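Local coordinates for molybdopterin biosynthesis enzyme, MoaB (Thermus thermophilus, PDB 3MCH), which probably takes part in molybdenum-cofactor biosynthesis, binding molybdopterin as a member of the MogA/MoaB family, at residues Met1-Val9 against Glu61-Gly71; Gly94-Val102 against Glu137-Val145. One frame throughout, in Å; residues are numbered along the deposited sequence.

In the fold
Contact 1 pairs two neighbouring parallel strands, 2-9 and 65-69, inside the mixed sheet, with its centre about 6 Å from the centre of the chain. Contact 2 comes later in the sequence and further out, about 11 Å from the chain centre, where helix 93-99 crosses helix 132-142 and other subunits of the trimer come within reach. The two centres are about 16 Å apart. They meet directly where Leu67 CD1, on the strand, packs 4.0 Å from Leu139 CD1, on a side of helix 132-142 turned away from helix 93-99. That helix thus lies between the sheet core and the subunit boundary. All four segments belong to the probable molybdopterin-binding domain.

Contact 1: residues Met1-Val9 against Glu61-Gly71; sequences MFRVGILTV and EGLDLILTNGG
Asp64 OD2 is gripped twice: Arg3 N donates to it at 2.8 Å, reaching its anti side, and Lys156 NZ adds a salt bridge. Arg3 closes the exchange with its own carbonyl, whose O accepts from Asp64 N at 3.0 Å and from Leu65 N. This junction opens a parallel beta ladder between strands 2-9 and 65-69, in which Gly5 N, Leu67 N, Leu7 N, Asn69 N and Val9 N carry the backbone bonds onward. Strand 35-43 flanks 2-9 on its other edge and 123-128 flanks 65-69, so the pair sits inside the sheet, at the centre of the alpha/beta fold.

The Arg3 chain, bent at chi3 (64°), turns its guanidinium back toward the end of helix 47-60. There NH1 donates in the guanidinium plane to Glu61 O at 3.1 Å, and a water links the same nitrogen to Gly62 O. Leu63 CD2 lies over one guanidinium face, 3.7 Å from Arg3 NH2. With an alanine here, Glu61 O would probably lose this donor and Leu63 CD2 the guanidinium that lies against it. Leu63's other methyl, CD1, covers Gly5 CA at 3.7 Å, filling the place a beta carbon at Gly5 would need.

On the face shared by Val4, Leu65, Ile6 and Leu67, the aliphatic chains of each bridged pair lie side by side, pointing the same way. Packing is tight where Ile6 CD1 comes 3.4 Å from Leu67 CB; helix 21-30 covers this patch through Ile26. Further along, Thr8 OG1 is hydrogen-bonded to Asp20 and also accepts a hydrogen bond from Asn69 ND2. With chi1 at 70°, Asn69 CG sits between its own N and carbonyl carbon, and ND2 reaches Thr8 OG1 at 2.9 Å, the hydroxyl lying close to the amide plane.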
loop_
_atom_site.group_PDB
_atom_site.type_symbol
_atom_site.label_atom_id
_atom_site.label_comp_id
_atom_site.label_asym_id
_atom_site.label_seq_id
_atom_site.Cartn_x
_atom_site.Cartn_y
_atom_site.Cartn_z
ATOM N N MET B 1 -6.837 11.896 -25.351
ATOM C CA MET B 1 -5.413 12.188 -25.692
ATOM C C MET B 1 -4.755 12.957 -24.550
ATOM O O MET B 1 -5.165 14.073 -24.216
ATOM C CB MET B 1 -5.348 12.998 -26.989
ATOM C CG MET B 1 -3.939 13.230 -27.508
ATOM S SD MET B 1 -3.012 11.695 -27.654
ATOM C CE MET B 1 -3.891 10.895 -29.007
ATOM N N PHE B 2 -3.725 12.362 -23.958
ATOM C CA PHE B 2 -3.036 12.978 -22.828
ATOM C C PHE B 2 -1.558 13.231 -23.103
ATOM O O PHE B 2 -0.866 12.382 -23.658
ATOM C CB PHE B 2 -3.191 12.078 -21.604
ATOM C CG PHE B 2 -4.615 11.746 -21.288
ATOM C CD1 PHE B 2 -5.460 12.706 -20.740
ATOM C CD2 PHE B 2 -5.128 10.483 -21.577
ATOM C CE1 PHE B 2 -6.798 12.415 -20.487
ATOM C CE2 PHE B 2 -6.470 10.182 -21.326
ATOM C CZ PHE B 2 -7.302 11.150 -20.781
ATOM N N ARG B 3 -1.085 14.408 -22.707
ATOM C CA ARG B 3 0.310 14.788 -22.904
ATOM C C ARG B 3 1.162 14.147 -21.825
ATOM O O ARG B 3 0.906 14.315 -20.634
ATOM C CB ARG B 3 0.440 16.308 -22.865
ATOM C CG ARG B 3 -0.355 16.979 -23.972
ATOM C CD ARG B 3 -0.460 18.471 -23.756
ATOM N NE ARG B 3 0.840 19.125 -23.802
ATOM C CZ ARG B 3 1.261 20.007 -22.903
ATOM N NH1 ARG B 3 0.484 20.338 -21.877
ATOM N NH2 ARG B 3 2.456 20.560 -23.029
ATOM N N VAL B 4 2.186 13.422 -22.261
ATOM C CA VAL B 4 3.070 12.696 -21.360
ATOM C C VAL B 4 4.506 13.194 -21.371
ATOM O O VAL B 4 5.047 13.540 -22.416
ATOM C CB VAL B 4 3.099 11.196 -21.736
ATOM C CG1 VAL B 4 3.965 10.406 -20.753
ATOM C CG2 VAL B 4 1.690 10.649 -21.769
ATOM N N GLY B 5 5.110 13.212 -20.190
ATOM C CA GLY B 5 6.500 13.595 -20.058
ATOM C C GLY B 5 7.235 12.381 -19.510
ATOM O O GLY B 5 6.741 11.722 -18.594
ATOM N N ILE B 6 8.391 12.061 -20.077
ATOM C CA ILE B 6 9.177 10.922 -19.609
ATOM C C ILE B 6 10.454 11.477 -18.989
ATOM O O ILE B 6 11.231 12.154 -19.658
ATOM C CB ILE B 6 9.525 9.960 -20.782
ATOM C CG1 ILE B 6 8.235 9.400 -21.390
ATOM C CG2 ILE B 6 10.407 8.811 -20.285
ATOM C CD1 ILE B 6 7.271 8.630 -20.446
ATOM N N LEU B 7 10.655 11.205 -17.703
ATOM C CA LEU B 7 11.832 11.690 -16.993
ATOM C C LEU B 7 12.736 10.547 -16.560
ATOM O O LEU B 7 12.367 9.752 -15.699
ATOM C CB LEU B 7 11.410 12.492 -15.761
ATOM C CG LEU B 7 12.549 13.086 -14.923
ATOM C CD1 LEU B 7 13.352 14.059 -15.774
ATOM C CD2 LEU B 7 11.975 13.791 -13.705
ATOM N N THR B 8 13.922 10.467 -17.155
ATOM C CA THR B 8 14.870 9.417 -16.812
ATOM C C THR B 8 15.814 9.912 -15.719
ATOM O O THR B 8 16.632 10.809 -15.938
ATOM C CB THR B 8 15.673 8.969 -18.049
ATOM O OG1 THR B 8 14.778 8.365 -18.993
ATOM C CG2 THR B 8 16.742 7.949 -17.664
ATOM N N VAL B 9 15.676 9.318 -14.538
ATOM C CA VAL B 9 16.472 9.680 -13.374
ATOM C C VAL B 9 17.699 8.816 -13.105
ATOM O O VAL B 9 17.573 7.638 -12.762
ATOM C CB VAL B 9 15.625 9.580 -12.078
ATOM C CG1 VAL B 9 16.444 10.041 -10.878
ATOM C CG2 VAL B 9 14.360 10.414 -12.215
ATOM N N GLU B 61 4.248 23.563 -17.475
ATOM C CA GLU B 61 3.951 22.927 -18.757
ATOM C C GLU B 61 2.554 22.316 -18.792
ATOM O O GLU B 61 1.967 22.155 -19.863
ATOM C CB GLU B 61 4.990 21.848 -19.075
ATOM C CG GLU B 61 6.427 22.352 -19.151
ATOM C CD GLU B 61 6.579 23.576 -20.038
ATOM O OE1 GLU B 61 5.974 23.601 -21.127
ATOM O OE2 GLU B 61 7.313 24.511 -19.651
ATOM N N GLY B 62 2.034 21.961 -17.621
ATOM C CA GLY B 62 0.703 21.389 -17.539
ATOM C C GLY B 62 0.549 19.999 -18.126
ATOM O O GLY B 62 -0.512 19.662 -18.651
ATOM N N LEU B 63 1.595 19.185 -18.042
ATOM C CA LEU B 63 1.504 17.834 -18.584
ATOM C C LEU B 63 0.441 17.049 -17.824
ATOM O O LEU B 63 0.175 17.312 -16.651
ATOM C CB LEU B 63 2.854 17.120 -18.495
ATOM C CG LEU B 63 3.997 17.759 -19.292
ATOM C CD1 LEU B 63 5.245 16.919 -19.120
ATOM C CD2 LEU B 63 3.629 17.866 -20.765
ATOM N N ASP B 64 -0.165 16.085 -18.503
ATOM C CA ASP B 64 -1.215 15.267 -17.912
ATOM C C ASP B 64 -0.638 14.078 -17.162
ATOM O O ASP B 64 -1.134 13.696 -16.103
ATOM C CB ASP B 64 -2.156 14.768 -19.007
ATOM C CG ASP B 64 -2.763 15.905 -19.807
ATOM O OD1 ASP B 64 -3.235 16.878 -19.177
ATOM O OD2 ASP B 64 -2.774 15.825 -21.057
ATOM N N LEU B 65 0.420 13.505 -17.722
ATOM C CA LEU B 65 1.068 12.347 -17.123
ATOM C C LEU B 65 2.575 12.502 -17.106
ATOM O O LEU B 65 3.177 12.915 -18.097
ATOM C CB LEU B 65 0.722 11.079 -17.919
ATOM C CG LEU B 65 1.410 9.783 -17.482
ATOM C CD1 LEU B 65 0.837 9.314 -16.147
ATOM C CD2 LEU B 65 1.213 8.703 -18.544
ATOM N N ILE B 66 3.185 12.184 -15.973
ATOM C CA ILE B 66 4.633 12.221 -15.887
ATOM C C ILE B 66 5.088 10.835 -15.470
ATOM O O ILE B 66 4.697 10.333 -14.416
ATOM C CB ILE B 66 5.154 13.232 -14.850
ATOM C CG1 ILE B 66 4.802 14.653 -15.284
ATOM C CG2 ILE B 66 6.675 13.071 -14.697
ATOM C CD1 ILE B 66 4.959 15.713 -14.197
ATOM N N LEU B 67 5.884 10.210 -16.328
ATOM C CA LEU B 67 6.427 8.896 -16.054
ATOM C C LEU B 67 7.920 9.046 -15.799
ATOM O O LEU B 67 8.688 9.317 -16.728
ATOM C CB LEU B 67 6.201 7.955 -17.247
ATOM C CG LEU B 67 4.741 7.684 -17.629
ATOM C CD1 LEU B 67 4.672 6.863 -18.916
ATOM C CD2 LEU B 67 4.040 6.941 -16.493
ATOM N N THR B 68 8.325 8.919 -14.540
ATOM C CA THR B 68 9.746 8.988 -14.227
ATOM C C THR B 68 10.177 7.530 -14.265
ATOM O O THR B 68 9.345 6.631 -14.124
ATOM C CB THR B 68 10.037 9.545 -12.803
ATOM O OG1 THR B 68 9.634 8.589 -11.809
ATOM C CG2 THR B 68 9.312 10.862 -12.574
ATOM N N ASN B 69 11.460 7.283 -14.486
ATOM C CA ASN B 69 11.953 5.921 -14.475
ATOM C C ASN B 69 13.321 5.936 -13.810
ATOM O O ASN B 69 14.131 6.831 -14.064
ATOM C CB ASN B 69 12.021 5.333 -15.896
ATOM C CG ASN B 69 13.105 5.964 -16.752
ATOM O OD1 ASN B 69 14.288 5.665 -16.600
ATOM N ND2 ASN B 69 12.699 6.845 -17.659
ATOM N N GLY B 70 13.547 4.970 -12.923
ATOM C CA GLY B 70 14.812 4.872 -12.207
ATOM C C GLY B 70 14.830 5.501 -10.822
ATOM O O GLY B 70 13.991 6.344 -10.498
ATOM N N GLY B 71 15.801 5.088 -10.005
ATOM C CA GLY B 71 15.944 5.629 -8.663
ATOM C C GLY B 71 14.897 5.179 -7.661
ATOM O O GLY B 71 14.656 5.861 -6.666
HETATM O O HOH W 1 -2.281 18.787 -21.034
HETATM O O HOH W 2 16.842 5.759 -14.955
#

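Contact 2: residues Gly94-Val102 against Glu137-Val145; sequences GLAELMRLV and ESLEAVLPV
Ser138 holds OG anti to its carbonyl carbon (chi1 -64°), which sets the hydroxyl against Met99 O, while Leu101, its CG likewise anti to the carbonyl carbon (chi1 -46°), swings CD2 over the same helix 132-142. Leu101 follows helix 93-99 with positive phi in a Schellman motif, and this turn brings its side chain round to the other helix. The two short helix segments run at 131° to each other with axes 8.4 Å apart at closest approach.

The small side chains of Ser138 and Ala141 are consistent with that closeness. Ala141 CB lies 3.3 Å from Leu98 O and also meets Leu101 CD2 at 3.7 Å. At the next residue, Val142 CG1 wedges between Leu98 CB, 3.6 Å away, and Met99 CG; the Leu95 side chain crosses that of Val142 at about a right angle and touches CG1 with CD2. Leu101 CD1 touches Glu137 near OE1, whose hydrogen bond goes to Thr107 of the same chain.

In the trimer a second subunit also meets this helix pair: its Thr107 bonds Ala141 O, and its Arg100 forms a salt bridge with Glu97.

Leucine, methionine, valine and alanine contacts make the interface largely apolar. Its one direct hydrogen bond runs from Ser138 OG to Met99 O, 2.7 Å, in the carbonyl plane on a lone pair; Gly134 O, in Ser138's own helix, is also within reach, so the two carbonyls would share the single hydroxyl proton or compete for it.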
loop_
_atom_site.group_PDB
_atom_site.type_symbol
_atom_site.label_atom_id
_atom_site.label_comp_id
_atom_site.label_asym_id
_atom_site.label_seq_id
_atom_site.Cartn_x
_atom_site.Cartn_y
_atom_site.Cartn_z
ATOM N N GLY B 94 -2.889 2.397 -5.272
ATOM C CA GLY B 94 -3.274 1.321 -6.172
ATOM C C GLY B 94 -2.388 1.227 -7.398
ATOM O O GLY B 94 -2.134 0.128 -7.906
ATOM N N LEU B 95 -1.913 2.368 -7.887
ATOM C CA LEU B 95 -1.049 2.354 -9.066
ATOM C C LEU B 95 0.363 1.915 -8.692
ATOM O O LEU B 95 1.043 1.255 -9.477
ATOM C CB LEU B 95 -1.036 3.738 -9.732
ATOM C CG LEU B 95 -2.355 4.114 -10.418
ATOM C CD1 LEU B 95 -2.288 5.536 -10.977
ATOM C CD2 LEU B 95 -2.630 3.111 -11.541
ATOM N N ALA B 96 0.801 2.279 -7.488
ATOM C CA ALA B 96 2.124 1.883 -7.016
ATOM C C ALA B 96 2.124 0.356 -6.874
ATOM O O ALA B 96 3.119 -0.305 -7.163
ATOM C CB ALA B 96 2.430 2.551 -5.672
ATOM N N GLU B 97 0.997 -0.196 -6.437
ATOM C CA GLU B 97 0.863 -1.645 -6.275
ATOM C C GLU B 97 0.886 -2.323 -7.648
ATOM O O GLU B 97 1.511 -3.366 -7.830
ATOM C CB GLU B 97 -0.449 -1.965 -5.545
ATOM C CG GLU B 97 -0.518 -1.351 -4.158
ATOM C CD GLU B 97 -1.913 -1.349 -3.558
ATOM O OE1 GLU B 97 -2.900 -1.530 -4.304
ATOM O OE2 GLU B 97 -2.022 -1.146 -2.327
ATOM N N LEU B 98 0.206 -1.728 -8.623
ATOM C CA LEU B 98 0.191 -2.316 -9.958
ATOM C C LEU B 98 1.599 -2.355 -10.532
ATOM O O LEU B 98 1.994 -3.342 -11.161
ATOM C CB LEU B 98 -0.728 -1.523 -10.896
ATOM C CG LEU B 98 -2.235 -1.617 -10.640
ATOM C CD1 LEU B 98 -2.974 -0.812 -11.694
ATOM C CD2 LEU B 98 -2.682 -3.076 -10.673
ATOM N N MET B 99 2.370 -1.292 -10.307
ATOM C CA MET B 99 3.731 -1.240 -10.835
ATOM C C MET B 99 4.658 -2.274 -10.197
ATOM O O MET B 99 5.706 -2.605 -10.756
ATOM C CB MET B 99 4.311 0.170 -10.680
ATOM C CG MET B 99 3.633 1.193 -11.584
ATOM S SD MET B 99 4.420 2.821 -11.613
ATOM C CE MET B 99 3.970 3.421 -9.976
ATOM N N ARG B 100 4.275 -2.784 -9.030
ATOM C CA ARG B 100 5.071 -3.808 -8.357
ATOM C C ARG B 100 4.602 -5.195 -8.792
ATOM O O ARG B 100 5.117 -6.209 -8.317
ATOM C CB ARG B 100 4.961 -3.676 -6.834
ATOM C CG ARG B 100 5.867 -2.618 -6.237
ATOM C CD ARG B 100 5.895 -2.705 -4.715
ATOM N NE ARG B 100 4.744 -2.067 -4.078
ATOM C CZ ARG B 100 4.627 -0.755 -3.892
ATOM N NH1 ARG B 100 5.589 0.067 -4.299
ATOM N NH2 ARG B 100 3.559 -0.266 -3.276
ATOM N N LEU B 101 3.615 -5.222 -9.685
ATOM C CA LEU B 101 3.061 -6.469 -10.225
ATOM C C LEU B 101 2.549 -7.396 -9.123
ATOM O O LEU B 101 2.646 -8.623 -9.230
ATOM C CB LEU B 101 4.132 -7.199 -11.044
ATOM C CG LEU B 101 4.936 -6.353 -12.040
ATOM C CD1 LEU B 101 5.963 -7.239 -12.757
ATOM C CD2 LEU B 101 3.995 -5.698 -13.039
ATOM N N VAL B 102 1.983 -6.806 -8.077
ATOM C CA VAL B 102 1.483 -7.564 -6.930
ATOM C C VAL B 102 0.448 -8.631 -7.264
ATOM O O VAL B 102 -0.581 -8.349 -7.878
ATOM C CB VAL B 102 0.872 -6.623 -5.863
ATOM C CG1 VAL B 102 0.440 -7.427 -4.643
ATOM C CG2 VAL B 102 1.878 -5.568 -5.465
ATOM N N GLU B 137 7.255 -3.649 -17.875
ATOM C CA GLU B 137 6.281 -4.472 -17.173
ATOM C C GLU B 137 5.413 -3.656 -16.222
ATOM O O GLU B 137 4.207 -3.878 -16.136
ATOM C CB GLU B 137 6.982 -5.596 -16.408
ATOM C CG GLU B 137 7.774 -6.534 -17.297
ATOM C CD GLU B 137 8.098 -7.845 -16.611
ATOM O OE1 GLU B 137 8.509 -7.818 -15.432
ATOM O OE2 GLU B 137 7.943 -8.903 -17.256
ATOM N N SER B 138 6.026 -2.715 -15.513
ATOM C CA SER B 138 5.274 -1.884 -14.584
ATOM C C SER B 138 4.276 -0.995 -15.323
ATOM O O SER B 138 3.151 -0.800 -14.861
ATOM C CB SER B 138 6.221 -1.010 -13.753
ATOM O OG SER B 138 7.048 -1.807 -12.927
ATOM N N LEU B 139 4.678 -0.457 -16.470
ATOM C CA LEU B 139 3.785 0.416 -17.219
ATOM C C LEU B 139 2.662 -0.378 -17.885
ATOM O O LEU B 139 1.525 0.085 -17.955
ATOM C CB LEU B 139 4.574 1.229 -18.260
ATOM C CG LEU B 139 3.789 2.280 -19.054
ATOM C CD1 LEU B 139 3.129 3.289 -18.117
ATOM C CD2 LEU B 139 4.738 2.995 -20.012
ATOM N N GLU B 140 2.969 -1.577 -18.368
ATOM C CA GLU B 140 1.944 -2.402 -18.996
ATOM C C GLU B 140 0.901 -2.814 -17.969
ATOM O O GLU B 140 -0.262 -3.015 -18.303
ATOM C CB GLU B 140 2.567 -3.647 -19.631
ATOM C CG GLU B 140 3.494 -3.335 -20.791
ATOM C CD GLU B 140 4.058 -4.579 -21.442
ATOM O OE1 GLU B 140 4.518 -5.476 -20.705
ATOM O OE2 GLU B 140 4.050 -4.658 -22.690
ATOM N N ALA B 141 1.320 -2.933 -16.711
ATOM C CA ALA B 141 0.405 -3.320 -15.644
ATOM C C ALA B 141 -0.629 -2.228 -15.360
ATOM O O ALA B 141 -1.775 -2.522 -15.010
ATOM C CB ALA B 141 1.192 -3.645 -14.370
ATOM N N VAL B 142 -0.227 -0.968 -15.508
ATOM C CA VAL B 142 -1.145 0.139 -15.257
ATOM C C VAL B 142 -1.890 0.609 -16.510
ATOM O O VAL B 142 -2.957 1.204 -16.409
ATOM C CB VAL B 142 -0.401 1.369 -14.650
ATOM C CG1 VAL B 142 0.275 0.980 -13.337
ATOM C CG2 VAL B 142 0.620 1.899 -15.632
ATOM N N LEU B 143 -1.335 0.323 -17.683
ATOM C CA LEU B 143 -1.924 0.759 -18.947
ATOM C C LEU B 143 -3.439 0.607 -19.101
ATOM O O LEU B 143 -4.110 1.523 -19.573
ATOM C CB LEU B 143 -1.224 0.056 -20.121
ATOM C CG LEU B 143 -1.624 0.517 -21.527
ATOM C CD1 LEU B 143 -1.322 2.001 -21.683
ATOM C CD2 LEU B 143 -0.865 -0.296 -22.573
ATOM N N PRO B 144 -4.001 -0.551 -18.713
ATOM C CA PRO B 144 -5.450 -0.749 -18.846
ATOM C C PRO B 144 -6.352 0.282 -18.170
ATOM O O PRO B 144 -7.462 0.537 -18.638
ATOM C CB PRO B 144 -5.659 -2.150 -18.274
ATOM C CG PRO B 144 -4.390 -2.845 -18.633
ATOM C CD PRO B 144 -3.346 -1.796 -18.276
ATOM N N VAL B 145 -5.883 0.870 -17.073
ATOM C CA VAL B 145 -6.681 1.847 -16.345
ATOM C C VAL B 145 -6.085 3.248 -16.393
ATOM O O VAL B 145 -6.608 4.167 -15.773
ATOM C CB VAL B 145 -6.840 1.438 -14.861
ATOM C CG1 VAL B 145 -7.499 0.070 -14.766
ATOM C CG2 VAL B 145 -5.477 1.420 -14.169
#